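Local coordinates for glycoside hydrolase family protein (Novosphingobium sp. PP1Y, PDB 6Q2F), which hydrolyses alpha-L-rhamnosides, probably releasing terminal alpha-L-rhamnose from glycoside substrates, and carries a bound sodium ion, at residues L153-T158 / R439-G444; V167-S172 / K420-L425; T177-T182 / S312-T317; G210-P215 / D410-L415; A377-Y382 / L532-G537. All coordinates share one frame; numbering follows the deposited sequence.

Contact 1 of 5, residues L153-T158 / R439-G444; sequences LVWSET and RVLRLG
The backbones of 153-158 and 439-444 run antiparallel, the axes of these short segments 155° from parallel and 4.6 Å apart at closest approach. Val154 with Gly444, Ser156 with Arg442 and Thr158 with Val440 are hydrogen-bonded pairs, each closed by two N-H...O bonds. The straightest is Gly444 N to Val154 O, 2.8 Å. Trp155 faces Leu443 and Glu157 faces Leu441 as non-hydrogen-bonded pairs. These are the first two strands across a four-stranded antiparallel sheet; strand 206-217 continues it beyond 436-447. Trp155 has its ring between the backbone N and the carbonyl carbon (chi1 56°), which swings the indole away from 439-444 and leaves its CB 3.7 Å from Leu443 CD2. Leu441 lies alongside, pointing the same way, with CD1 3.8 Å from Trp155 CB. Farther along this face Arg439 NH2 donates almost straight to Glu157 OE2 (3.1 Å), in the guanidinium plane but from above the carboxylate plane; a weak NE bond to OE1 makes the salt bridge two-pointed. An alanine at Arg439 would remove this guanidinium and would probably leave the Glu157 carboxylate less firmly oriented. On the face of Ser156 and Thr158, a water donates to Val440 O (3.0 Å) and Ser156 OG and is also hydrogen-bonded with Thr158 OG1, so two small hydroxyl residues share it; Ser156 OG also bonds Ala171 O, and Arg442 reaches on to Glu208.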
# COMPACT_ATOMS: atom_id res chain seq x y z
N LEU A 153 -20.69 16.73 -0.75
CA LEU A 153 -22.01 17.21 -1.12
C LEU A 153 -22.91 17.31 0.12
O LEU A 153 -22.88 16.44 0.99
CB LEU A 153 -22.63 16.27 -2.16
CG LEU A 153 -23.84 16.72 -2.99
CD1 LEU A 153 -23.46 17.83 -3.96
CD2 LEU A 153 -24.44 15.53 -3.74
N VAL A 154 -23.69 18.40 0.20
CA VAL A 154 -24.66 18.61 1.28
C VAL A 154 -25.93 19.16 0.64
O VAL A 154 -25.92 19.62 -0.51
CB VAL A 154 -24.16 19.58 2.38
CG1 VAL A 154 -23.07 18.93 3.25
CG2 VAL A 154 -23.65 20.85 1.74
N TRP A 155 -27.02 19.15 1.39
CA TRP A 155 -28.29 19.53 0.78
C TRP A 155 -29.30 19.91 1.83
O TRP A 155 -29.24 19.46 2.97
CB TRP A 155 -28.86 18.40 -0.09
CG TRP A 155 -29.05 17.13 0.67
CD1 TRP A 155 -30.16 16.73 1.33
CD2 TRP A 155 -28.07 16.11 0.85
NE1 TRP A 155 -29.94 15.50 1.92
CE2 TRP A 155 -28.66 15.10 1.64
CE3 TRP A 155 -26.75 15.94 0.43
CZ2 TRP A 155 -27.98 13.93 2.01
CZ3 TRP A 155 -26.06 14.78 0.81
CH2 TRP A 155 -26.68 13.80 1.60
N SER A 156 -30.25 20.76 1.41
CA SER A 156 -31.50 20.98 2.11
C SER A 156 -32.64 20.56 1.18
O SER A 156 -32.47 20.51 -0.04
CB SER A 156 -31.69 22.44 2.52
OG SER A 156 -32.04 23.22 1.39
N GLU A 157 -33.77 20.23 1.78
CA GLU A 157 -34.94 19.77 1.09
C GLU A 157 -36.20 20.53 1.42
O GLU A 157 -36.44 20.90 2.53
CB GLU A 157 -35.23 18.39 1.52
CG GLU A 157 -34.60 17.32 0.71
CD GLU A 157 -35.27 16.01 0.96
OE1 GLU A 157 -36.49 16.02 1.29
OE2 GLU A 157 -34.59 14.97 0.84
N THR A 158 -37.04 20.73 0.43
CA THR A 158 -38.28 21.45 0.65
C THR A 158 -39.37 20.80 -0.18
O THR A 158 -39.10 20.12 -1.17
CB THR A 158 -38.12 22.95 0.30
OG1 THR A 158 -36.96 23.46 0.96
CG2 THR A 158 -39.32 23.75 0.77
N ARG A 439 -40.81 18.33 -4.84
CA ARG A 439 -39.73 18.26 -3.92
C ARG A 439 -38.64 19.09 -4.53
O ARG A 439 -38.29 18.91 -5.65
CB ARG A 439 -39.27 16.86 -3.76
CG ARG A 439 -38.45 16.62 -2.53
CD ARG A 439 -38.74 15.22 -2.12
NE ARG A 439 -37.67 14.64 -1.37
CZ ARG A 439 -37.56 13.34 -1.17
NH1 ARG A 439 -38.45 12.50 -1.66
NH2 ARG A 439 -36.55 12.89 -0.45
N VAL A 440 -38.11 20.01 -3.76
CA VAL A 440 -37.07 20.87 -4.22
C VAL A 440 -35.83 20.58 -3.41
O VAL A 440 -35.82 20.66 -2.22
CB VAL A 440 -37.45 22.33 -4.08
CG1 VAL A 440 -36.39 23.21 -4.68
CG2 VAL A 440 -38.78 22.57 -4.73
N LEU A 441 -34.78 20.25 -4.13
CA LEU A 441 -33.52 19.91 -3.56
C LEU A 441 -32.49 20.97 -3.82
O LEU A 441 -32.22 21.30 -4.94
CB LEU A 441 -33.09 18.61 -4.20
CG LEU A 441 -31.97 17.78 -3.66
CD1 LEU A 441 -32.01 17.82 -2.17
CD2 LEU A 441 -32.16 16.37 -4.12
N ARG A 442 -31.93 21.50 -2.75
CA ARG A 442 -30.92 22.48 -2.89
C ARG A 442 -29.62 21.78 -2.53
O ARG A 442 -29.39 21.42 -1.41
CB ARG A 442 -31.15 23.69 -2.01
CG ARG A 442 -30.07 24.72 -2.18
CD ARG A 442 -30.38 26.01 -1.46
NE ARG A 442 -29.29 26.94 -1.50
CZ ARG A 442 -29.26 28.07 -0.83
NH1 ARG A 442 -30.27 28.41 -0.06
NH2 ARG A 442 -28.22 28.87 -0.91
N LEU A 443 -28.78 21.63 -3.53
CA LEU A 443 -27.49 20.99 -3.36
C LEU A 443 -26.42 22.05 -3.15
O LEU A 443 -26.42 23.09 -3.82
CB LEU A 443 -27.15 20.14 -4.59
CG LEU A 443 -28.20 19.09 -4.93
CD1 LEU A 443 -27.78 18.35 -6.20
CD2 LEU A 443 -28.36 18.12 -3.77
N GLY A 444 -25.52 21.78 -2.22
CA GLY A 444 -24.35 22.62 -2.05
C GLY A 444 -23.17 21.76 -1.71
O GLY A 444 -23.27 20.52 -1.77
O HOH W 1 -34.53 22.85 -0.67

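Contact 2 of 5, residues V167-S172 / K420-L425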
# COMPACT_ATOMS: atom_id res chain seq x y z
N VAL A 167 -42.60 30.69 -2.24
CA VAL A 167 -42.54 31.90 -1.43
C VAL A 167 -41.46 31.73 -0.38
O VAL A 167 -41.32 30.65 0.22
CB VAL A 167 -43.89 32.22 -0.77
CG1 VAL A 167 -43.81 33.52 0.02
CG2 VAL A 167 -45.01 32.27 -1.80
N GLY A 168 -40.69 32.78 -0.17
CA GLY A 168 -39.64 32.76 0.82
C GLY A 168 -38.34 32.20 0.29
O GLY A 168 -38.06 32.18 -0.92
N ARG A 169 -37.53 31.73 1.22
CA ARG A 169 -36.17 31.34 0.91
C ARG A 169 -35.99 29.83 1.00
O ARG A 169 -36.49 29.19 1.93
CB ARG A 169 -35.19 32.04 1.86
CG ARG A 169 -35.10 33.53 1.63
CD ARG A 169 -33.90 34.06 2.37
NE ARG A 169 -33.99 33.91 3.82
CZ ARG A 169 -34.59 34.78 4.62
NH1 ARG A 169 -35.13 35.88 4.12
NH2 ARG A 169 -34.63 34.56 5.93
N LEU A 170 -35.27 29.28 0.03
CA LEU A 170 -34.76 27.92 0.15
C LEU A 170 -33.75 27.86 1.28
O LEU A 170 -32.73 28.56 1.23
CB LEU A 170 -34.12 27.47 -1.16
CG LEU A 170 -35.01 26.78 -2.19
CD1 LEU A 170 -34.15 26.32 -3.36
CD2 LEU A 170 -35.76 25.62 -1.57
N ALA A 171 -34.03 27.04 2.29
CA ALA A 171 -33.09 26.81 3.38
C ALA A 171 -31.70 26.49 2.84
O ALA A 171 -31.54 25.67 1.94
CB ALA A 171 -33.58 25.66 4.26
N SER A 172 -30.71 27.19 3.37
CA SER A 172 -29.33 26.95 2.99
C SER A 172 -28.91 25.54 3.38
O SER A 172 -29.28 25.05 4.46
CB SER A 172 -28.42 27.98 3.67
OG SER A 172 -28.68 29.30 3.21
N LYS A 420 -31.96 33.11 -6.18
CA LYS A 420 -31.32 34.40 -6.01
C LYS A 420 -30.44 34.39 -4.77
O LYS A 420 -30.69 33.65 -3.82
CB LYS A 420 -32.37 35.51 -5.88
CG LYS A 420 -33.48 35.44 -6.92
CD LYS A 420 -32.95 35.76 -8.31
CE LYS A 420 -33.86 35.18 -9.38
NZ LYS A 420 -33.71 35.89 -10.68
N ALA A 421 -29.40 35.23 -4.79
CA ALA A 421 -28.53 35.39 -3.62
C ALA A 421 -29.33 35.62 -2.35
O ALA A 421 -28.91 35.21 -1.26
CB ALA A 421 -27.56 36.55 -3.84
N ASP A 422 -30.50 36.26 -2.47
CA ASP A 422 -31.38 36.46 -1.33
C ASP A 422 -31.75 35.16 -0.64
O ASP A 422 -32.13 35.18 0.54
CB ASP A 422 -32.65 37.18 -1.77
CG ASP A 422 -33.57 37.52 -0.60
OD1 ASP A 422 -33.21 37.20 0.55
OD2 ASP A 422 -34.66 38.09 -0.84
N GLY A 423 -31.62 34.02 -1.33
CA GLY A 423 -32.16 32.76 -0.87
C GLY A 423 -33.52 32.44 -1.43
O GLY A 423 -34.00 31.31 -1.28
N THR A 424 -34.17 33.40 -2.09
CA THR A 424 -35.48 33.20 -2.67
C THR A 424 -35.39 32.42 -3.98
O THR A 424 -34.37 32.44 -4.67
CB THR A 424 -36.16 34.54 -2.91
OG1 THR A 424 -35.33 35.32 -3.78
CG2 THR A 424 -36.36 35.29 -1.59
N LEU A 425 -36.48 31.73 -4.30
CA LEU A 425 -36.58 30.94 -5.52
C LEU A 425 -37.76 31.44 -6.33
O LEU A 425 -38.90 31.43 -5.84
CB LEU A 425 -36.74 29.46 -5.19
CG LEU A 425 -36.82 28.47 -6.36
CD1 LEU A 425 -35.45 28.27 -6.97
CD2 LEU A 425 -37.40 27.16 -5.86
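One direct hydrogen bond ties the two loops together: Leu170 N donates to Gly423 O over 2.7 Å, lying in the carbonyl plane but bent at the hydrogen, with an angle of 137°. The same oxygen is approached by Arg169 CA in a CA-H...O contact of 3.1 Å. A second such contact runs the other way, from Thr424 CA to Gly168 O at 3.3 Å, so the backbones lie close without forming a regular strand pair. Apolar contact is modest. Leu170 CD1 meets Leu425 CD2 at 4.2 Å, the two chains crossing obliquely, and Leu170 also rests on Leu419 and Val440, which suits a branched apolar residue turned into the interior. Thr424 sends its methyl CG2 alongside the aliphatic part of Arg169, 3.9 Å from CG. Charge contributes loosely: Arg169 NH1 and Asp422 OD1 are 4.3 Å apart, beyond a salt bridge, and at this exposed site the attraction is probably weak. Glycine fits two places for reasons of backbone. Gly168 has a positive phi, and so has Gly423 (95°), where a CB would in addition collide with Arg169 CD. Lys420 to Gly423 is a type I beta turn closed by Gly423 N to Lys420 O, and Lys420 N bonds Thr424 O one residue farther on. This pair of bonds, with glycine in the left-handed region at the fourth position, is the signature of a type I turn followed by a G1 beta bulge, here docked against the 167-172 loop.

Contact 3 of 5, residues T177-T182 / S312-T317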
# COMPACT_ATOMS: atom_id res chain seq x y z
N THR A 177 -18.03 22.18 8.55
CA THR A 177 -16.89 21.36 8.20
C THR A 177 -17.00 19.99 8.89
O THR A 177 -17.26 19.92 10.09
CB THR A 177 -15.61 22.08 8.60
OG1 THR A 177 -15.46 23.24 7.78
CG2 THR A 177 -14.40 21.18 8.43
N GLY A 178 -16.81 18.91 8.13
CA GLY A 178 -17.06 17.59 8.66
C GLY A 178 -17.39 16.62 7.54
O GLY A 178 -17.28 16.96 6.36
N PRO A 179 -17.80 15.39 7.90
CA PRO A 179 -17.89 14.32 6.89
C PRO A 179 -19.24 14.23 6.18
O PRO A 179 -19.34 13.61 5.12
CB PRO A 179 -17.62 13.05 7.71
CG PRO A 179 -18.16 13.39 9.08
CD PRO A 179 -17.85 14.86 9.27
N PHE A 180 -20.30 14.72 6.80
CA PHE A 180 -21.61 14.60 6.22
C PHE A 180 -22.62 15.56 6.80
O PHE A 180 -22.74 15.65 7.98
CB PHE A 180 -22.05 13.19 6.48
CG PHE A 180 -23.40 12.86 5.99
CD1 PHE A 180 -24.49 13.09 6.77
CD2 PHE A 180 -23.57 12.28 4.77
CE1 PHE A 180 -25.73 12.77 6.33
CE2 PHE A 180 -24.81 11.97 4.31
CZ PHE A 180 -25.89 12.21 5.10
N GLN A 181 -23.33 16.28 5.95
CA GLN A 181 -24.35 17.21 6.39
C GLN A 181 -23.88 18.11 7.52
O GLN A 181 -22.98 18.88 7.37
CB GLN A 181 -25.69 16.54 6.64
CG GLN A 181 -26.38 16.00 5.41
CD GLN A 181 -26.96 17.07 4.52
OE1 GLN A 181 -26.28 17.95 4.12
NE2 GLN A 181 -28.22 16.99 4.27
N THR A 182 -24.55 17.99 8.65
CA THR A 182 -24.23 18.76 9.83
C THR A 182 -23.17 18.17 10.75
O THR A 182 -22.83 18.80 11.70
CB THR A 182 -25.48 18.96 10.72
OG1 THR A 182 -26.11 17.72 10.95
CG2 THR A 182 -26.45 19.83 10.07
N SER A 312 -21.11 3.60 10.91
CA SER A 312 -19.88 4.27 10.62
C SER A 312 -19.94 5.68 11.07
O SER A 312 -20.84 6.07 11.75
CB SER A 312 -19.63 4.24 9.12
OG SER A 312 -20.47 5.12 8.43
N ASN A 313 -18.97 6.45 10.63
CA ASN A 313 -18.87 7.85 10.93
C ASN A 313 -19.92 8.69 10.24
O ASN A 313 -20.03 9.84 10.49
CB ASN A 313 -17.47 8.39 10.72
CG ASN A 313 -17.11 8.54 9.26
OD1 ASN A 313 -17.34 7.64 8.50
ND2 ASN A 313 -16.57 9.66 8.89
N VAL A 314 -20.67 8.10 9.34
CA VAL A 314 -21.75 8.81 8.68
C VAL A 314 -23.00 7.99 8.81
O VAL A 314 -22.91 6.84 9.09
CB VAL A 314 -21.47 9.15 7.23
CG1 VAL A 314 -20.31 10.09 7.14
CG2 VAL A 314 -21.25 7.88 6.44
N PRO A 315 -24.17 8.57 8.62
CA PRO A 315 -25.39 7.79 8.81
C PRO A 315 -25.44 6.58 7.88
O PRO A 315 -24.72 6.50 6.89
CB PRO A 315 -26.51 8.79 8.49
CG PRO A 315 -25.90 10.13 8.73
CD PRO A 315 -24.46 9.99 8.36
N THR A 316 -26.31 5.63 8.23
CA THR A 316 -26.54 4.44 7.42
C THR A 316 -28.01 4.36 7.07
O THR A 316 -28.86 4.35 7.97
CB THR A 316 -26.10 3.17 8.15
OG1 THR A 316 -24.69 3.20 8.38
CG2 THR A 316 -26.44 1.94 7.32
N THR A 317 -28.32 4.31 5.78
CA THR A 317 -29.68 4.16 5.31
C THR A 317 -29.83 2.80 4.66
O THR A 317 -28.97 2.40 3.87
CB THR A 317 -30.03 5.27 4.32
OG1 THR A 317 -29.91 6.54 4.98
CG2 THR A 317 -31.45 5.10 3.81
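Thr317 OG1 is the best-held polar atom, gripped by two hydrogen bonds, one with Glu383 OE2 and one with Thr275 OG1. It sits at the start of strand 316-325, at the edge of a four-stranded antiparallel sheet; this sheet and a six-stranded one repeat the strand orders of the galactose-binding-like region near the C-terminus, which is consistent with a beta sandwich of that kind. Just before the strand, Ser312 OG donates to a lone pair of Val314 O, 3.1 Å away, bracing the bend. No hydrogen bond crosses to 177-182, so the junction is apolar. Phe180 has its ring anti to the backbone N (chi1 178°), reaching out tip to tip with Pro315. Pro315 CD lies over one face of that ring, 3.8 Å from its centroid and offset toward the rim, a CH-pi contact that suits proline, whose CD hydrogens, next to the ring nitrogen, are somewhat polarised. Phe388 meets the same aromatic ring edge-to-face. An alanine at Phe180 would lose the ring and would probably weaken the docking of Pro315 and Phe388 alike. At the root of the side chain, Val314 CG1 touches Phe180 CB at 3.6 Å and also reaches Pro179, the beta-branched side chain filling the angle between neighbours. Gly178, with phi 155°, leaves room for the Pro179 ring that follows. Asn313 crosses that proline obliquely, its ND2 3.7 Å from Pro179 CB.

Contact 4 of 5, residues G210-P215 / D410-L415; sequences GVLAFP and DSVIDL
An edge of a four-stranded antiparallel sheet is formed here, where the short strand 413-414 pairs with strand 206-217. Ala213 and Ile413 make the hydrogen-bonded pair: Ala213 N donates to Ile413 O, and Ile413 N returns a bond of 2.7 Å that meets Ala213 O nearly along the C=O axis. Leu415 N adds a more bent bond to Val211 O at 2.8 Å, its donor above the carbonyl plane. Leu212 and Asp414 form the non-hydrogen-bonded pair between them. Small size matters at Ala213, whose CB lets Leu415 CD1 come in to 3.6 Å; Leu415 CB also touches Val211 CG1 at 4.0 Å, the two chains crossing obliquely. Phe214 has its ring in the crowded position between backbone N and carbonyl carbon, so that the ring leads away and its CB meets Val412 CG2 at 3.8 Å. At the far end Pro215 CD is pressed against Ser411 CB, a tight 3.5 Å. Asp414 is anchored outside the pair: OD1 bonds Thr416 OG1, which also bonds Val211 N, and OD2 forms a salt bridge with Arg529. Along its other edge strand 206-217 bonds strand 436-447, Leu212 with Leu441 and Phe214 with Arg439, while the Phe214 ring and Leu212 CD1 meet the loop between helices 516-524 and 543-575 at Pro533 and Leu532.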
# COMPACT_ATOMS: atom_id res chain seq x y z
N GLY A 210 -26.40 23.43 -7.03
CA GLY A 210 -27.54 23.62 -7.90
C GLY A 210 -28.83 23.39 -7.14
O GLY A 210 -28.85 23.03 -5.97
N VAL A 211 -29.93 23.61 -7.86
CA VAL A 211 -31.27 23.41 -7.34
C VAL A 211 -32.02 22.51 -8.31
O VAL A 211 -32.07 22.79 -9.51
CB VAL A 211 -32.02 24.74 -7.16
CG1 VAL A 211 -33.33 24.53 -6.44
CG2 VAL A 211 -31.14 25.69 -6.38
N LEU A 212 -32.56 21.42 -7.80
CA LEU A 212 -33.33 20.48 -8.59
C LEU A 212 -34.72 20.36 -7.99
O LEU A 212 -34.89 20.42 -6.77
CB LEU A 212 -32.67 19.11 -8.65
CG LEU A 212 -31.23 19.09 -9.15
CD1 LEU A 212 -30.64 17.71 -8.93
CD2 LEU A 212 -31.16 19.51 -10.64
N ALA A 213 -35.70 20.20 -8.86
CA ALA A 213 -37.06 19.93 -8.44
C ALA A 213 -37.56 18.73 -9.22
O ALA A 213 -37.19 18.52 -10.38
CB ALA A 213 -37.99 21.13 -8.65
N PHE A 214 -38.41 17.94 -8.58
CA PHE A 214 -38.94 16.74 -9.21
C PHE A 214 -40.22 16.36 -8.49
O PHE A 214 -40.35 16.60 -7.29
CB PHE A 214 -37.93 15.60 -9.18
CG PHE A 214 -37.30 15.36 -7.83
CD1 PHE A 214 -37.89 14.49 -6.93
CD2 PHE A 214 -36.13 16.00 -7.47
CE1 PHE A 214 -37.32 14.26 -5.68
CE2 PHE A 214 -35.56 15.77 -6.22
CZ PHE A 214 -36.16 14.90 -5.33
N PRO A 215 -41.19 15.79 -9.21
CA PRO A 215 -42.43 15.37 -8.56
C PRO A 215 -42.20 14.15 -7.69
O PRO A 215 -41.32 13.33 -7.94
CB PRO A 215 -43.36 15.05 -9.74
CG PRO A 215 -42.69 15.66 -10.95
CD PRO A 215 -41.23 15.62 -10.66
N ASP A 410 -36.48 12.02 -16.26
CA ASP A 410 -36.97 13.08 -17.15
C ASP A 410 -37.83 14.10 -16.43
O ASP A 410 -37.95 15.24 -16.91
CB ASP A 410 -37.75 12.46 -18.31
CG ASP A 410 -36.88 11.57 -19.18
OD1 ASP A 410 -35.70 11.93 -19.39
OD2 ASP A 410 -37.37 10.51 -19.63
N SER A 411 -38.40 13.74 -15.28
CA SER A 411 -39.20 14.68 -14.50
C SER A 411 -38.36 15.70 -13.75
O SER A 411 -38.90 16.71 -13.31
CB SER A 411 -40.06 13.93 -13.48
OG SER A 411 -40.70 12.82 -14.06
N VAL A 412 -37.06 15.44 -13.57
CA VAL A 412 -36.24 16.32 -12.74
C VAL A 412 -35.98 17.62 -13.50
O VAL A 412 -35.58 17.60 -14.67
CB VAL A 412 -34.93 15.65 -12.33
CG1 VAL A 412 -34.06 16.63 -11.55
CG2 VAL A 412 -35.22 14.40 -11.51
N ILE A 413 -36.18 18.75 -12.82
CA ILE A 413 -36.03 20.07 -13.40
C ILE A 413 -34.87 20.78 -12.72
O ILE A 413 -34.74 20.74 -11.49
CB ILE A 413 -37.32 20.91 -13.27
CG1 ILE A 413 -38.46 20.25 -14.04
CG2 ILE A 413 -37.10 22.31 -13.79
CD1 ILE A 413 -39.80 20.93 -13.79
N ASP A 414 -34.04 21.43 -13.52
CA ASP A 414 -32.90 22.20 -13.02
C ASP A 414 -33.36 23.64 -12.80
O ASP A 414 -33.48 24.41 -13.74
CB ASP A 414 -31.75 22.15 -14.00
CG ASP A 414 -30.48 22.75 -13.44
OD1 ASP A 414 -30.56 23.43 -12.39
OD2 ASP A 414 -29.41 22.54 -14.04
N LEU A 415 -33.56 24.00 -11.53
CA LEU A 415 -33.95 25.35 -11.15
C LEU A 415 -32.77 26.22 -10.72
O LEU A 415 -32.98 27.24 -10.06
CB LEU A 415 -34.97 25.30 -10.02
CG LEU A 415 -36.27 24.56 -10.27
CD1 LEU A 415 -37.15 24.58 -9.02
CD2 LEU A 415 -36.99 25.20 -11.44

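Contact 5 of 5, residues A377-Y382 / L532-G537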
# COMPACT_ATOMS: atom_id res chain seq x y z
N ALA A 377 -39.52 4.17 -0.22
CA ALA A 377 -38.29 3.45 -0.51
C ALA A 377 -37.19 4.46 -0.84
O ALA A 377 -37.38 5.32 -1.71
CB ALA A 377 -38.50 2.49 -1.68
N LEU A 378 -36.07 4.35 -0.15
CA LEU A 378 -34.92 5.20 -0.41
C LEU A 378 -33.83 4.38 -1.09
O LEU A 378 -33.91 3.14 -1.16
CB LEU A 378 -34.39 5.82 0.90
CG LEU A 378 -34.98 7.16 1.41
CD1 LEU A 378 -36.48 7.14 1.36
CD2 LEU A 378 -34.51 7.47 2.84
N VAL A 379 -32.82 5.07 -1.61
CA VAL A 379 -31.66 4.35 -2.13
C VAL A 379 -31.03 3.57 -1.00
O VAL A 379 -30.59 4.13 0.01
CB VAL A 379 -30.67 5.31 -2.77
CG1 VAL A 379 -29.38 4.56 -3.13
CG2 VAL A 379 -31.28 5.95 -4.02
N ASP A 380 -30.99 2.25 -1.16
CA ASP A 380 -30.41 1.40 -0.13
C ASP A 380 -28.92 1.69 0.00
O ASP A 380 -28.18 1.68 -0.98
CB ASP A 380 -30.65 -0.07 -0.47
CG ASP A 380 -30.05 -0.99 0.54
OD1 ASP A 380 -30.32 -0.79 1.75
OD2 ASP A 380 -29.28 -1.90 0.15
N ARG A 381 -28.49 1.98 1.23
CA ARG A 381 -27.10 2.29 1.55
C ARG A 381 -26.53 3.38 0.65
O ARG A 381 -25.41 3.28 0.12
CB ARG A 381 -26.24 1.02 1.51
CG ARG A 381 -26.12 0.41 2.91
CD ARG A 381 -25.82 -1.04 2.86
NE ARG A 381 -26.85 -1.78 2.14
CZ ARG A 381 -26.77 -3.09 1.94
NH1 ARG A 381 -25.72 -3.75 2.41
NH2 ARG A 381 -27.73 -3.74 1.28
N TYR A 382 -27.30 4.48 0.52
CA TYR A 382 -26.89 5.55 -0.39
C TYR A 382 -25.65 6.27 0.11
O TYR A 382 -24.82 6.71 -0.70
CB TYR A 382 -28.05 6.54 -0.60
CG TYR A 382 -28.16 7.67 0.42
CD1 TYR A 382 -27.44 8.85 0.26
CD2 TYR A 382 -28.98 7.54 1.53
CE1 TYR A 382 -27.53 9.87 1.19
CE2 TYR A 382 -29.08 8.56 2.46
CZ TYR A 382 -28.35 9.72 2.28
OH TYR A 382 -28.46 10.74 3.22
N LEU A 532 -28.63 13.24 -9.65
CA LEU A 532 -28.10 13.76 -8.39
C LEU A 532 -28.96 13.44 -7.17
O LEU A 532 -28.37 13.19 -6.10
CB LEU A 532 -27.90 15.28 -8.50
CG LEU A 532 -26.89 15.72 -9.57
CD1 LEU A 532 -26.72 17.22 -9.55
CD2 LEU A 532 -25.56 15.02 -9.38
N PRO A 533 -30.30 13.42 -7.23
CA PRO A 533 -31.06 13.12 -6.00
C PRO A 533 -30.71 11.78 -5.38
O PRO A 533 -30.87 11.62 -4.16
CB PRO A 533 -32.52 13.16 -6.48
CG PRO A 533 -32.50 14.10 -7.62
CD PRO A 533 -31.21 13.80 -8.33
N ALA A 534 -30.22 10.83 -6.17
CA ALA A 534 -29.76 9.55 -5.62
C ALA A 534 -28.62 9.74 -4.64
O ALA A 534 -28.48 8.96 -3.69
CB ALA A 534 -29.33 8.62 -6.76
N LEU A 535 -27.77 10.74 -4.87
CA LEU A 535 -26.67 11.01 -3.95
C LEU A 535 -27.16 11.43 -2.57
O LEU A 535 -26.39 11.40 -1.61
CB LEU A 535 -25.77 12.12 -4.51
CG LEU A 535 -25.03 11.82 -5.79
CD1 LEU A 535 -24.57 13.10 -6.45
CD2 LEU A 535 -23.83 10.92 -5.47
N THR A 536 -28.43 11.84 -2.46
CA THR A 536 -29.01 12.26 -1.20
C THR A 536 -30.02 11.25 -0.65
O THR A 536 -30.67 11.54 0.35
CB THR A 536 -29.70 13.62 -1.34
OG1 THR A 536 -30.93 13.45 -2.06
CG2 THR A 536 -28.81 14.58 -2.11
N GLY A 537 -30.17 10.08 -1.28
CA GLY A 537 -31.07 9.06 -0.81
C GLY A 537 -32.33 8.89 -1.64
O GLY A 537 -33.02 7.88 -1.48
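The ring of Tyr382 carries backbone on one face: Gly537 N and Thr536 C each lie 3.4 Å above its plane, offset toward the rim. Gly537 CA sits more centrally, 3.6 Å from the ring centroid and 18° off the normal, a CH-pi contact. At the edge, near the ring plane, Leu535 O stands 3.3 Å from Tyr382 CD1. The tyrosine takes the crowded first torsion, between backbone N and carbonyl carbon (chi1 87°), which lays its ring along the turn. Glycine suits position 537 doubly, since its phi is positive (107°) and a CB would press on the ring. The other flat group, the Arg381 guanidinium, turns its edge to Asp380, and NH2 donates to the syn lone pair of OD2 at 2.7 Å; Asp380 OD1 is taken by Lys307 and Ser319. Arg381 is the N-cap of helix 382-385, so the contact sets a helix start against a single turn of helical backbone, 532-535, in the crossover between barrel strands 497-502 and 579-582. Within that turn Pro533 O accepts from both Thr536 N and Thr536 OG1, the hydroxyl folding back to a carbonyl lone pair. Beside the ring, Val379 N donates to Gly537 O over 2.8 Å and nearly straight, from above the carbonyl plane, while Val379 CG2 reaches Ala534 CB at 4.3 Å.

Contacts 1 and 4 belong to one antiparallel sheet: strands 436-447 and 206-217 are neighbours in it, and the contact centres lie 11 Å apart. Contact 2 folds over one face of that sheet, Leu170 CD2 lying 3.5 Å from Thr158 OG1, whereas contact 5 packs on the other, Thr536 CG2 lying 3.4 Å from Trp155 CD2. Contact 3 touches contact 5 where Thr317 O accepts from Arg381 N, and contact 1 through Gln181; contacts 2 and 3 do not meet, their nearest atoms about 8 Å apart. Nine of the ten segments lie in the chain inserted between barrel strands 127-131 and 497-502; 532-537 comes from the next crossover. None includes a sodium ligand (Asp503, Ser504, Glu583, Glu586, Glu644).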